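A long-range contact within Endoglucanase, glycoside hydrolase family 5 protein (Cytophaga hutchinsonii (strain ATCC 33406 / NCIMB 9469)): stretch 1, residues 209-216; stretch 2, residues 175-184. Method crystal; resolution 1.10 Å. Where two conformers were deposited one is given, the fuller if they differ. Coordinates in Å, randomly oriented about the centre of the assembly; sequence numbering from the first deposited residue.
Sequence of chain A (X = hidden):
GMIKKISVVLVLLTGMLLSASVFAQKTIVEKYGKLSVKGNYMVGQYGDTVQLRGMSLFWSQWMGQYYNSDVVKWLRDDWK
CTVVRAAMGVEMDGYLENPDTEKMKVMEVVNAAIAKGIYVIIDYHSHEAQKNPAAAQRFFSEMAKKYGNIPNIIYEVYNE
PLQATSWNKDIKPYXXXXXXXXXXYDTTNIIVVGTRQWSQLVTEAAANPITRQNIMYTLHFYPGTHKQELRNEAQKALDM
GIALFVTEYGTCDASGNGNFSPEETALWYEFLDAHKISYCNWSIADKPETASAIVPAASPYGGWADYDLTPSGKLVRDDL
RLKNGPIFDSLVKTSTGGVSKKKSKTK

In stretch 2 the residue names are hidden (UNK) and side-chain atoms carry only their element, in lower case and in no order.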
# COMPACT_ATOMS: atom_id res chain seq x y z
N PRO A 209 19.63 1.14 7.07
CA PRO A 209 18.64 1.81 6.22
C PRO A 209 19.24 2.31 4.92
O PRO A 209 20.46 2.47 4.76
CB PRO A 209 18.17 2.98 7.09
CG PRO A 209 19.34 3.27 7.99
CD PRO A 209 19.90 1.92 8.30
N ILE A 210 18.34 2.54 3.97
CA ILE A 210 18.68 3.22 2.73
C ILE A 210 18.77 4.71 3.04
O ILE A 210 17.76 5.35 3.35
CB ILE A 210 17.64 2.93 1.64
CG1 ILE A 210 17.66 1.43 1.31
CG2 ILE A 210 17.94 3.75 0.39
CD1 ILE A 210 16.45 0.96 0.52
N THR A 211 19.97 5.25 3.00
CA THR A 211 20.24 6.62 3.45
C THR A 211 20.03 7.59 2.28
O THR A 211 20.95 8.21 1.74
CB THR A 211 21.64 6.70 4.06
OG1 THR A 211 22.58 6.08 3.17
CG2 THR A 211 21.68 5.96 5.41
N ARG A 212 18.76 7.67 1.88
CA ARG A 212 18.30 8.50 0.78
C ARG A 212 17.01 9.19 1.21
O ARG A 212 16.33 8.75 2.15
CB ARG A 212 18.08 7.67 -0.50
CG ARG A 212 19.33 6.91 -0.93
CD ARG A 212 19.12 6.09 -2.19
NE ARG A 212 20.33 5.35 -2.54
CZ ARG A 212 20.48 4.63 -3.64
NH1 ARG A 212 19.50 4.55 -4.52
NH2 ARG A 212 21.62 3.98 -3.86
N GLN A 213 16.67 10.28 0.52
CA GLN A 213 15.51 11.07 0.89
C GLN A 213 14.19 10.34 0.64
O GLN A 213 14.02 9.69 -0.39
CB GLN A 213 15.55 12.35 0.06
CG GLN A 213 14.48 13.37 0.39
CD GLN A 213 14.72 14.06 1.72
OE1 GLN A 213 15.87 14.31 2.10
NE2 GLN A 213 13.64 14.38 2.43
N ASN A 214 13.24 10.50 1.57
CA ASN A 214 11.84 10.11 1.38
C ASN A 214 11.66 8.62 1.07
O ASN A 214 10.88 8.24 0.20
CB ASN A 214 11.17 11.01 0.34
CG ASN A 214 11.11 12.44 0.80
OD1 ASN A 214 11.38 12.74 1.97
ND2 ASN A 214 10.77 13.34 -0.11
N ILE A 215 12.34 7.79 1.87
CA ILE A 215 12.20 6.34 1.85
C ILE A 215 11.46 5.90 3.12
O ILE A 215 11.77 6.36 4.23
CB ILE A 215 13.57 5.63 1.77
CG1 ILE A 215 14.41 6.17 0.61
CG2 ILE A 215 13.39 4.11 1.66
CD1 ILE A 215 13.78 6.04 -0.76
N MET A 216 10.50 5.00 2.95
CA MET A 216 9.81 4.33 4.05
C MET A 216 9.94 2.83 3.87
O MET A 216 10.35 2.34 2.81
CB MET A 216 8.33 4.73 4.09
CG MET A 216 8.11 6.24 4.19
SD MET A 216 6.38 6.74 4.21
CE MET A 216 5.99 6.49 5.94
N UNK A 175 16.60 -2.61 -4.16
CA UNK A 175 15.82 -1.39 -3.97
C UNK A 175 16.63 -0.16 -4.35
O UNK A 175 16.09 0.77 -4.95
c UNK A 175 15.34 -1.28 -2.52
N UNK A 176 17.90 -0.13 -3.99
CA UNK A 176 18.75 1.00 -4.35
C UNK A 176 18.82 1.19 -5.86
O UNK A 176 18.80 2.32 -6.35
c UNK A 176 20.09 1.06 -2.21
c UNK A 176 20.13 0.82 -3.71
o UNK A 176 22.10 -0.17 -1.94
c UNK A 176 21.38 0.76 -1.51
o UNK A 176 21.66 1.44 -0.51
N UNK A 177 18.90 0.09 -6.62
CA UNK A 177 18.92 0.21 -8.07
C UNK A 177 17.64 0.80 -8.62
O UNK A 177 17.66 1.62 -9.54
N UNK A 178 16.49 0.37 -8.08
CA UNK A 178 15.21 0.90 -8.53
C UNK A 178 15.03 2.35 -8.10
O UNK A 178 14.54 3.19 -8.86
c UNK A 178 14.05 0.00 -8.06
c UNK A 178 14.16 -1.39 -8.67
c UNK A 178 12.70 0.62 -8.43
N UNK A 179 15.41 2.68 -6.86
CA UNK A 179 15.31 4.06 -6.38
C UNK A 179 16.08 5.00 -7.30
O UNK A 179 15.59 6.08 -7.65
c UNK A 179 15.77 4.15 -4.92
c UNK A 179 15.93 5.61 -4.48
c UNK A 179 15.35 3.14 -2.62
c UNK A 179 14.78 3.42 -3.99
N UNK A 180 17.31 4.64 -7.66
CA UNK A 180 18.09 5.50 -8.55
C UNK A 180 17.34 5.76 -9.85
O UNK A 180 17.31 6.89 -10.34
o UNK A 180 20.17 4.78 -7.58
c UNK A 180 19.45 4.87 -8.82
c UNK A 180 20.26 5.70 -9.80
N UNK A 181 16.72 4.73 -10.41
CA UNK A 181 15.96 4.90 -11.65
C UNK A 181 14.76 5.82 -11.45
O UNK A 181 14.48 6.68 -12.29
c UNK A 181 18.33 2.34 -14.62
c UNK A 181 15.54 3.54 -12.20
n UNK A 181 19.59 2.57 -13.89
c UNK A 181 17.22 3.21 -14.06
c UNK A 181 16.71 2.70 -12.72
N UNK A 182 14.01 5.64 -10.36
CA UNK A 182 12.87 6.51 -10.09
C UNK A 182 13.32 7.96 -9.97
O UNK A 182 12.69 8.88 -10.51
c UNK A 182 10.90 4.07 -7.81
c UNK A 182 12.14 6.05 -8.82
c UNK A 182 11.44 4.71 -9.07
c UNK A 182 11.13 7.10 -8.37
N UNK A 183 14.41 8.19 -9.23
CA UNK A 183 14.88 9.52 -8.90
C UNK A 183 15.43 10.29 -10.11
O UNK A 183 15.60 11.51 -10.02
n UNK A 183 11.59 10.01 -5.10
c UNK A 183 12.53 9.69 -4.22
c UNK A 183 15.90 9.44 -7.75
c UNK A 183 14.40 10.07 -5.83
c UNK A 183 15.28 8.99 -6.42
n UNK A 183 12.18 9.34 -2.98
n UNK A 183 13.83 9.70 -4.54
N UNK A 184 15.69 9.62 -11.24
CA UNK A 184 16.00 10.35 -12.48
C UNK A 184 14.86 11.30 -12.82
O UNK A 184 15.09 12.42 -13.28
c UNK A 184 16.25 9.36 -13.64
c UNK A 184 16.37 10.10 -14.97
c UNK A 184 17.48 8.52 -13.39
O HOH W 1 21.96 2.63 -6.54
O HOH W 2 15.61 8.73 -2.64

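Position 175 carries one side-chain carbon, so it is alanine, A175; its CB lies 3.9 Å from I210 CD1, an apolar contact at the start of the helical stretch. Position 176 has three carbons in a row, the last bearing two oxygens. Two methylenes before a carboxylate identify glutamate, E176. Its CG is 4.3 Å from I210 CG1, and its CB packs over one face of the R212 guanidinium, 3.5 Å from NH2. E176 OE2 stays 4.2 Å from R212 NH2 and well out of the guanidinium plane, so the charges are near but no N-H points at the oxygen.

Position 177 has no side-chain atoms and is glycine, G177. Position 178 shows one carbon carrying two more, the fork of valine, V178; neither residue contacts stretch 1.

At 179 four carbons fork at the first, with one arm two carbons long: isoleucine, I179. Its CB points toward stretch 1, and its CD1 lies 4.0 Å from I210 CD1 and 3.8 Å from I215 CD1, while CG2 sits at the edge of the R212 guanidinium, 3.7 Å from NH1. Position 180 has a carbon bearing one oxygen and one carbon, which is threonine, T180; OG1 is 3.1 Å from R212 NH1, oblique to the guanidinium.

Four carbons in a row ending in nitrogen make 181 lysine, K181. Position 182 repeats the four-carbon fork with a longer arm, giving isoleucine, I182. Both side chains are out of reach of stretch 1.

Position 183 has three carbons, a nitrogen, then a carbon with two further nitrogens: the guanidinium of arginine, R183. R183 NH2 donates a hydrogen bond to Q213 O at 3.2 Å with an N-H...O angle of 146°. N214 O also lies near the guanidinium plane, 3.6 Å from R183 NH2. Position 184 has one carbon carrying two, so it is valine, V184, without contact here.

The contact buries 404 Å², both sides summed, and joins an apolar patch to two arginine-to-carbonyl links. I179 CD1 lies within 4.0 Å of the CD1 atoms of I210 and I215. The arginines reach in opposite senses: R212 NH1 donates to E176 O (3.0 Å, 141°), whereas R183 donates to the loop. Water supplements both links. Water 1 accepts from R212 NH2 at 3.0 Å and donates weakly to E176 O at 3.2 Å; water 2 accepts from R183 NE at 2.8 Å and donates to Q213 O at 2.9 Å. Each carbonyl thus receives a direct and a water-mediated link from the same arginine.

Stretch 2 (175-184) AEGVITKIRV
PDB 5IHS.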